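Local coordinates for protein allergen Bos d 2 (Bos taurus, PDB 4WFV) that probably carries pheromones as a secreted lipocalin, binding small odorant molecules, and is a major allergen of cow dander, at residues H92-N104 with M113-E127. Numbering follows the deposited sequence.
Sequences HVSENMLVTYVEN and MTEGLAKGTSFTPEE
M97 lays its thioether end over one face of the F123 ring: the methyl CE sits 4.2 Å from the ring centroid in a CH-pi contact, while SD stands above the same ring in a more distant Met-aromatic contact. Every torsion of M97 is close to 180° (chi1 175°), and this straight chain runs from the strand to the helix start, antiparallel to the E127 side chain, until SD is 3.7 Å from E127 CG. G116, lacking a side chain, lets CE2 of the F123 ring come close to the strand. E127 closes a capping box with T124: T124 N donates to the anti lone pair of E127 OE1, and E127 N returns a bond to T124 OG1 (3.2 Å). The other carboxylate oxygen, OE2, accepts from a water that also lies beside S94 OG in the turn before M97.

Strands 97-105 and 110-118 form an antiparallel hairpin of the lipocalin barrel, with hydrogen-bonded pairs L98-L117, T100-E115 and V102-M113. M97, V99, Y101 and T114 share the face turned to helix 125-137, where V99 touches Y131 and L134 and T114 OG1 bonds to N135 and Y131. The face carrying L98, T100 and V102 turns into the barrel, the side on which lipocalins hold their ligands. Here the two leucines run alongside each other, CD2 of L98 4.0 Å from CD1 of L117, and V102 CB packs 3.6 Å from M113 CG. Between these apolar pairs, T100 OG1 donates to the anti lone pair of E115 OE1 at 2.8 Å; a chi1 of 67° turns the hydroxyl toward that oxygen. Y39 OH bonds to the same OE1, and this double grip would probably stabilise a charged carboxylate among buried apolar neighbours.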
ATOM      1  N   HIS A  92       7.798   5.566  -4.134  1.00  8.39           N
ATOM      2  CA  HIS A  92       8.174   5.365  -5.531  1.00  9.94           C
ATOM      3  C   HIS A  92       6.918   5.368  -6.366  1.00  9.87           C
ATOM      4  O   HIS A  92       5.922   4.788  -5.978  1.00 10.15           O
ATOM      5  CB  HIS A  92       8.910   4.032  -5.715  1.00 12.19           C
ATOM      6  CG  HIS A  92       9.343   3.773  -7.124  1.00 15.82           C
ATOM      7  ND1 HIS A  92       8.553   3.113  -8.039  1.00 19.87           N
ATOM      8  CD2 HIS A  92      10.488   4.090  -7.771  1.00 21.69           C
ATOM      9  CE1 HIS A  92       9.192   3.039  -9.195  1.00 17.49           C
ATOM     10  NE2 HIS A  92      10.370   3.619  -9.057  1.00 22.48           N
ATOM     11  N   VAL A  93       6.944   6.049  -7.499  1.00 10.63           N
ATOM     12  CA  VAL A  93       5.812   6.003  -8.398  1.00 11.30           C
ATOM     13  C   VAL A  93       6.250   6.260  -9.829  1.00 12.24           C
ATOM     14  O   VAL A  93       7.086   7.122 -10.101  1.00 13.83           O
ATOM     15  CB  VAL A  93       4.652   6.931  -7.939  1.00 10.67           C
ATOM     16  CG1 VAL A  93       5.031   8.408  -8.090  1.00 14.25           C
ATOM     17  CG2 VAL A  93       3.401   6.600  -8.719  1.00 13.32           C
ATOM     18  N   SER A  94       5.713   5.449 -10.727  1.00 10.99           N
ATOM     19  CA  SER A  94       6.014   5.539 -12.149  1.00 10.72           C
ATOM     20  C   SER A  94       4.711   5.304 -12.887  1.00 13.21           C
ATOM     21  O   SER A  94       3.646   5.194 -12.276  1.00 13.44           O
ATOM     22  CB  SER A  94       7.035   4.476 -12.551  1.00 15.12           C
ATOM     23  OG  SER A  94       6.470   3.176 -12.469  1.00 15.18           O
ATOM     24  N   GLU A  95       4.789   5.223 -14.210  1.00 13.76           N
ATOM     25  CA  GLU A  95       3.597   4.966 -14.998  1.00 17.76           C
ATOM     26  C   GLU A  95       2.941   3.633 -14.630  1.00 15.19           C
ATOM     27  O   GLU A  95       1.715   3.512 -14.670  1.00 21.79           O
ATOM     28  CB  GLU A  95       3.925   5.009 -16.496  1.00 19.54           C
ATOM     29  CG  GLU A  95       4.090   6.418 -17.054  1.00 28.16           C
ATOM     30  CD  GLU A  95       2.805   7.222 -16.983  1.00 29.65           C
ATOM     31  OE1 GLU A  95       1.716   6.613 -17.047  1.00 39.65           O
ATOM     32  OE2 GLU A  95       2.884   8.461 -16.856  1.00 38.14           O
ATOM     33  N   ASN A  96       3.750   2.647 -14.247  1.00 14.76           N
ATOM     34  CA  ASN A  96       3.237   1.289 -14.068  1.00 15.22           C
ATOM     35  C   ASN A  96       3.306   0.717 -12.658  1.00 11.25           C
ATOM     36  O   ASN A  96       2.797  -0.380 -12.413  1.00 11.79           O
ATOM     37  CB  ASN A  96       3.948   0.329 -15.025  1.00 17.15           C
ATOM     38  CG  ASN A  96       3.675   0.653 -16.479  1.00 29.85           C
ATOM     39  OD1 ASN A  96       4.600   0.826 -17.269  1.00 31.10           O
ATOM     40  ND2 ASN A  96       2.397   0.750 -16.836  1.00 30.54           N
ATOM     41  N   MET A  97       3.919   1.457 -11.738  1.00 11.39           N
ATOM     42  CA  MET A  97       4.251   0.920 -10.423  1.00  9.25           C
ATOM     43  C   MET A  97       4.166   1.995  -9.347  1.00  9.75           C
ATOM     44  O   MET A  97       4.521   3.155  -9.587  1.00 11.76           O
ATOM     45  CB  MET A  97       5.664   0.352 -10.499  1.00 13.88           C
ATOM     46  CG  MET A  97       6.242  -0.152  -9.232  1.00 15.08           C
ATOM     47  SD  MET A  97       7.969  -0.633  -9.534  1.00 17.90           S
ATOM     48  CE  MET A  97       8.276  -1.324  -7.916  1.00 15.63           C
ATOM     49  N   LEU A  98       3.696   1.619  -8.161  1.00  7.52           N
ATOM     50  CA  LEU A  98       3.622   2.556  -7.053  1.00  6.96           C
ATOM     51  C   LEU A  98       3.978   1.784  -5.797  1.00  6.66           C
ATOM     52  O   LEU A  98       3.471   0.680  -5.585  1.00  9.18           O
ATOM     53  CB  LEU A  98       2.210   3.152  -6.936  1.00  9.09           C
ATOM     54  CG  LEU A  98       2.003   4.323  -5.955  1.00 10.94           C
ATOM     55  CD1 LEU A  98       0.750   5.127  -6.318  1.00 11.28           C
ATOM     56  CD2 LEU A  98       1.933   3.842  -4.513  1.00 12.60           C
ATOM     57  N   VAL A  99       4.867   2.340  -4.976  1.00  7.53           N
ATOM     58  CA  VAL A  99       5.230   1.689  -3.715  1.00  5.99           C
ATOM     59  C   VAL A  99       4.916   2.619  -2.552  1.00  6.66           C
ATOM     60  O   VAL A  99       5.323   3.782  -2.556  1.00  8.62           O
ATOM     61  CB  VAL A  99       6.720   1.285  -3.664  1.00  7.27           C
ATOM     62  CG1 VAL A  99       7.022   0.553  -2.361  1.00  7.19           C
ATOM     63  CG2 VAL A  99       7.078   0.380  -4.841  1.00  6.82           C
ATOM     64  N   THR A 100       4.186   2.104  -1.569  1.00  6.23           N
ATOM     65  CA  THR A 100       3.904   2.833  -0.339  1.00  6.78           C
ATOM     66  C   THR A 100       4.744   2.273   0.790  1.00  7.75           C
ATOM     67  O   THR A 100       5.118   1.098   0.780  1.00  7.77           O
ATOM     68  CB  THR A 100       2.431   2.713   0.098  1.00  8.54           C
ATOM     69  OG1 THR A 100       2.154   1.354   0.473  1.00 10.05           O
ATOM     70  CG2 THR A 100       1.496   3.150  -1.014  1.00 10.56           C
ATOM     71  N   TYR A 101       5.037   3.130   1.766  1.00  8.32           N
ATOM     72  CA  TYR A 101       5.642   2.713   3.017  1.00  8.86           C
ATOM     73  C   TYR A 101       4.703   3.155   4.124  1.00  8.51           C
ATOM     74  O   TYR A 101       4.353   4.329   4.221  1.00  9.35           O
ATOM     75  CB  TYR A 101       7.031   3.330   3.208  1.00  9.63           C
ATOM     76  CG  TYR A 101       7.593   3.089   4.590  1.00  9.81           C
ATOM     77  CD1 TYR A 101       7.954   1.810   5.005  1.00 11.18           C
ATOM     78  CD2 TYR A 101       7.729   4.133   5.497  1.00 10.41           C
ATOM     79  CE1 TYR A 101       8.453   1.578   6.278  1.00  9.72           C
ATOM     80  CE2 TYR A 101       8.231   3.907   6.784  1.00 12.06           C
ATOM     81  CZ  TYR A 101       8.588   2.627   7.159  1.00 11.75           C
ATOM     82  OH  TYR A 101       9.078   2.388   8.423  1.00 13.43           O
ATOM     83  N   VAL A 102       4.270   2.202   4.937  1.00  8.06           N
ATOM     84  CA  VAL A 102       3.288   2.455   5.974  1.00  8.54           C
ATOM     85  C   VAL A 102       3.872   2.111   7.333  1.00  6.77           C
ATOM     86  O   VAL A 102       4.510   1.063   7.494  1.00  9.77           O
ATOM     87  CB  VAL A 102       2.035   1.597   5.728  1.00  8.04           C
ATOM     88  CG1 VAL A 102       1.088   1.645   6.921  1.00 10.70           C
ATOM     89  CG2 VAL A 102       1.345   2.026   4.433  1.00 10.67           C
ATOM     90  N   GLU A 103       3.674   3.003   8.299  1.00  7.18           N
ATOM     91  CA  GLU A 103       3.913   2.664   9.698  1.00  7.63           C
ATOM     92  C   GLU A 103       2.563   2.670  10.396  1.00  7.77           C
ATOM     93  O   GLU A 103       1.864   3.687  10.438  1.00  9.24           O
ATOM     94  CB  GLU A 103       4.893   3.640  10.370  1.00  9.05           C
ATOM     95  CG  GLU A 103       6.271   3.625   9.732  1.00 11.73           C
ATOM     96  CD  GLU A 103       7.328   4.339  10.553  1.00 17.24           C
ATOM     97  OE1 GLU A 103       6.965   5.085  11.493  1.00 23.71           O
ATOM     98  OE2 GLU A 103       8.526   4.152  10.249  1.00 15.54           O
ATOM     99  N   ASN A 104       2.178   1.510  10.909  1.00  7.18           N
ATOM    100  CA  ASN A 104       0.911   1.362  11.610  1.00  8.46           C
ATOM    101  C   ASN A 104       1.167   1.169  13.096  1.00  7.42           C
ATOM    102  O   ASN A 104       2.062   0.424  13.485  1.00  8.27           O
ATOM    103  CB  ASN A 104       0.143   0.161  11.049  1.00  7.49           C
ATOM    104  CG  ASN A 104      -1.055  -0.229  11.895  1.00  7.45           C
ATOM    105  OD1 ASN A 104      -0.935  -1.028  12.828  1.00  9.04           O
ATOM    106  ND2 ASN A 104      -2.219   0.309  11.559  1.00  8.32           N
ATOM    107  N   MET A 113       5.628  -1.554   7.086  1.00  6.32           N
ATOM    108  CA  MET A 113       5.230  -2.351   5.929  1.00  7.27           C
ATOM    109  C   MET A 113       5.309  -1.561   4.631  1.00  8.17           C
ATOM    110  O   MET A 113       5.386  -0.333   4.615  1.00  7.95           O
ATOM    111  CB  MET A 113       3.825  -2.933   6.123  1.00 12.86           C
ATOM    112  CG  MET A 113       2.731  -1.910   6.131  1.00 11.78           C
ATOM    113  SD  MET A 113       1.095  -2.673   6.197  1.00 13.54           S
ATOM    114  CE  MET A 113       0.846  -3.249   4.525  1.00 13.58           C
ATOM    115  N   THR A 114       5.328  -2.299   3.534  1.00  5.61           N
ATOM    116  CA  THR A 114       5.215  -1.667   2.228  1.00  6.60           C
ATOM    117  C   THR A 114       4.162  -2.365   1.410  1.00  6.85           C
ATOM    118  O   THR A 114       3.785  -3.508   1.699  1.00  6.87           O
ATOM    119  CB  THR A 114       6.529  -1.741   1.428  1.00  6.84           C
ATOM    120  OG1 THR A 114       6.885  -3.117   1.243  1.00  7.58           O
ATOM    121  CG2 THR A 114       7.664  -0.964   2.136  1.00  9.08           C
ATOM    122  N   GLU A 115       3.693  -1.659   0.385  1.00  6.77           N
ATOM    123  CA  GLU A 115       2.776  -2.219  -0.594  1.00  7.23           C
ATOM    124  C   GLU A 115       3.308  -1.922  -1.982  1.00  7.03           C
ATOM    125  O   GLU A 115       3.761  -0.793  -2.267  1.00  7.76           O
ATOM    126  CB  GLU A 115       1.384  -1.604  -0.434  1.00  7.86           C
ATOM    127  CG  GLU A 115       0.782  -1.910   0.931  1.00  8.85           C
ATOM    128  CD  GLU A 115      -0.407  -1.042   1.266  1.00 10.18           C
ATOM    129  OE1 GLU A 115      -0.356   0.170   1.010  1.00 10.21           O
ATOM    130  OE2 GLU A 115      -1.400  -1.591   1.788  1.00 10.69           O
ATOM    131  N   GLY A 116       3.281  -2.929  -2.846  1.00  6.63           N
ATOM    132  CA  GLY A 116       3.729  -2.783  -4.224  1.00  5.66           C
ATOM    133  C   GLY A 116       2.542  -2.903  -5.153  1.00  6.06           C
ATOM    134  O   GLY A 116       1.945  -3.977  -5.264  1.00  6.60           O
ATOM    135  N   LEU A 117       2.202  -1.801  -5.812  1.00  7.39           N
ATOM    136  CA  LEU A 117       1.021  -1.719  -6.656  1.00  6.88           C
ATOM    137  C   LEU A 117       1.460  -1.657  -8.116  1.00  7.09           C
ATOM    138  O   LEU A 117       2.542  -1.153  -8.415  1.00  6.52           O
ATOM    139  CB  LEU A 117       0.216  -0.464  -6.324  1.00  8.51           C
ATOM    140  CG  LEU A 117      -0.054  -0.072  -4.875  1.00 10.05           C
ATOM    141  CD1 LEU A 117      -0.968   1.158  -4.826  1.00 12.36           C
ATOM    142  CD2 LEU A 117      -0.704  -1.202  -4.133  1.00 11.86           C
ATOM    143  N   ALA A 118       0.620  -2.163  -9.010  1.00  8.19           N
ATOM    144  CA  ALA A 118       0.902  -2.119 -10.446  1.00  7.36           C
ATOM    145  C   ALA A 118      -0.335  -1.785 -11.254  1.00 10.28           C
ATOM    146  O   ALA A 118      -1.461  -2.005 -10.812  1.00  9.95           O
ATOM    147  CB  ALA A 118       1.458  -3.439 -10.923  1.00  8.46           C
ATOM    148  N   LYS A 119      -0.107  -1.289 -12.466  1.00 11.50           N
ATOM    149  CA  LYS A 119      -1.180  -1.139 -13.448  1.00 13.40           C
ATOM    150  C   LYS A 119      -1.563  -2.478 -14.071  1.00 20.20           C
ATOM    151  O   LYS A 119      -2.670  -2.641 -14.590  1.00 25.52           O
ATOM    152  CB  LYS A 119      -0.749  -0.182 -14.556  1.00 18.16           C
ATOM    153  CG  LYS A 119      -0.506   1.213 -14.078  1.00 19.76           C
ATOM    154  CD  LYS A 119      -1.746   1.752 -13.406  1.00 21.04           C
ATOM    155  CE  LYS A 119      -1.652   3.240 -13.291  1.00 17.75           C
ATOM    156  NZ  LYS A 119      -2.837   3.836 -12.632  1.00 23.00           N
ATOM    157  N   GLY A 120      -0.638  -3.429 -14.039  1.00 19.77           N
ATOM    158  CA  GLY A 120      -0.901  -4.765 -14.535  1.00 16.81           C
ATOM    159  C   GLY A 120      -1.205  -5.728 -13.405  1.00 10.81           C
ATOM    160  O   GLY A 120      -1.873  -5.383 -12.440  1.00 14.26           O
ATOM    161  N   THR A 121      -0.696  -6.946 -13.529  1.00 12.76           N
ATOM    162  CA  THR A 121      -0.977  -7.988 -12.548  1.00 11.43           C
ATOM    163  C   THR A 121       0.288  -8.595 -11.953  1.00 10.15           C
ATOM    164  O   THR A 121       0.232  -9.609 -11.253  1.00 10.19           O
ATOM    165  CB  THR A 121      -1.797  -9.128 -13.164  1.00 11.58           C
ATOM    166  OG1 THR A 121      -1.079  -9.698 -14.265  1.00 11.86           O
ATOM    167  CG2 THR A 121      -3.158  -8.636 -13.640  1.00 13.44           C
ATOM    168  N   SER A 122       1.432  -7.991 -12.251  1.00 10.89           N
ATOM    169  CA  SER A 122       2.708  -8.533 -11.813  1.00 10.13           C
ATOM    170  C   SER A 122       3.771  -7.445 -11.885  1.00 10.67           C
ATOM    171  O   SER A 122       3.560  -6.397 -12.485  1.00 11.60           O
ATOM    172  CB  SER A 122       3.117  -9.705 -12.705  1.00 10.93           C
ATOM    173  OG  SER A 122       3.342  -9.249 -14.031  1.00 17.15           O
ATOM    174  N   PHE A 123       4.890  -7.699 -11.222  1.00  8.62           N
ATOM    175  CA  PHE A 123       6.099  -6.910 -11.394  1.00  7.56           C
ATOM    176  C   PHE A 123       7.072  -7.697 -12.275  1.00  8.65           C
ATOM    177  O   PHE A 123       7.262  -8.908 -12.085  1.00 10.18           O
ATOM    178  CB  PHE A 123       6.780  -6.694 -10.040  1.00  7.18           C
ATOM    179  CG  PHE A 123       6.172  -5.610  -9.186  1.00  8.35           C
ATOM    180  CD1 PHE A 123       5.164  -4.789  -9.650  1.00  8.94           C
ATOM    181  CD2 PHE A 123       6.654  -5.411  -7.907  1.00  8.28           C
ATOM    182  CE1 PHE A 123       4.627  -3.790  -8.821  1.00  9.17           C
ATOM    183  CE2 PHE A 123       6.138  -4.419  -7.084  1.00  8.03           C
ATOM    184  CZ  PHE A 123       5.118  -3.605  -7.552  1.00  7.79           C
ATOM    185  N   THR A 124       7.715  -7.001 -13.211  1.00  7.79           N
ATOM    186  CA  THR A 124       8.882  -7.580 -13.891  1.00  7.80           C
ATOM    187  C   THR A 124      10.021  -7.727 -12.877  1.00  7.18           C
ATOM    188  O   THR A 124       9.974  -7.136 -11.806  1.00  7.96           O
ATOM    189  CB  THR A 124       9.405  -6.657 -14.983  1.00  8.05           C
ATOM    190  OG1 THR A 124       9.817  -5.418 -14.392  1.00  8.80           O
ATOM    191  CG2 THR A 124       8.334  -6.406 -16.045  1.00  9.65           C
ATOM    192  N   PRO A 125      11.052  -8.516 -13.212  1.00  6.68           N
ATOM    193  CA  PRO A 125      12.151  -8.644 -12.246  1.00  5.68           C
ATOM    194  C   PRO A 125      12.786  -7.302 -11.893  1.00  7.61           C
ATOM    195  O   PRO A 125      13.143  -7.107 -10.731  1.00  7.13           O
ATOM    196  CB  PRO A 125      13.132  -9.574 -12.971  1.00  7.68           C
ATOM    197  CG  PRO A 125      12.221 -10.441 -13.814  1.00  8.31           C
ATOM    198  CD  PRO A 125      11.176  -9.480 -14.319  1.00  7.13           C
ATOM    199  N   GLU A 126      12.893  -6.388 -12.853  1.00  6.40           N
ATOM    200  CA  GLU A 126      13.400  -5.057 -12.553  1.00  7.53           C
ATOM    201  C   GLU A 126      12.524  -4.346 -11.518  1.00  8.71           C
ATOM    202  O   GLU A 126      13.032  -3.700 -10.609  1.00  8.51           O
ATOM    203  CB  GLU A 126      13.504  -4.229 -13.838  1.00 12.54           C
ATOM    204  CG  GLU A 126      13.903  -2.793 -13.624  1.00 15.46           C
ATOM    205  CD  GLU A 126      13.882  -1.986 -14.915  1.00 19.12           C
ATOM    206  OE1 GLU A 126      13.690  -2.575 -16.004  1.00 20.30           O
ATOM    207  OE2 GLU A 126      14.067  -0.758 -14.836  1.00 20.80           O
ATOM    208  N   GLU A 127      11.206  -4.447 -11.676  1.00  7.82           N
ATOM    209  CA  GLU A 127      10.299  -3.807 -10.735  1.00  8.76           C
ATOM    210  C   GLU A 127      10.387  -4.461  -9.361  1.00  6.42           C
ATOM    211  O   GLU A 127      10.352  -3.770  -8.339  1.00  7.06           O
ATOM    212  CB  GLU A 127       8.865  -3.846 -11.267  1.00  8.35           C
ATOM    213  CG  GLU A 127       8.658  -2.888 -12.420  1.00  9.47           C
ATOM    214  CD  GLU A 127       7.310  -3.059 -13.090  1.00 12.91           C
ATOM    215  OE1 GLU A 127       6.834  -4.207 -13.242  1.00 12.49           O
ATOM    216  OE2 GLU A 127       6.726  -2.016 -13.465  1.00 15.65           O
TER
HETATM  217  O   HOH W   1       7.814   0.448 -13.448  1.00 20.53           O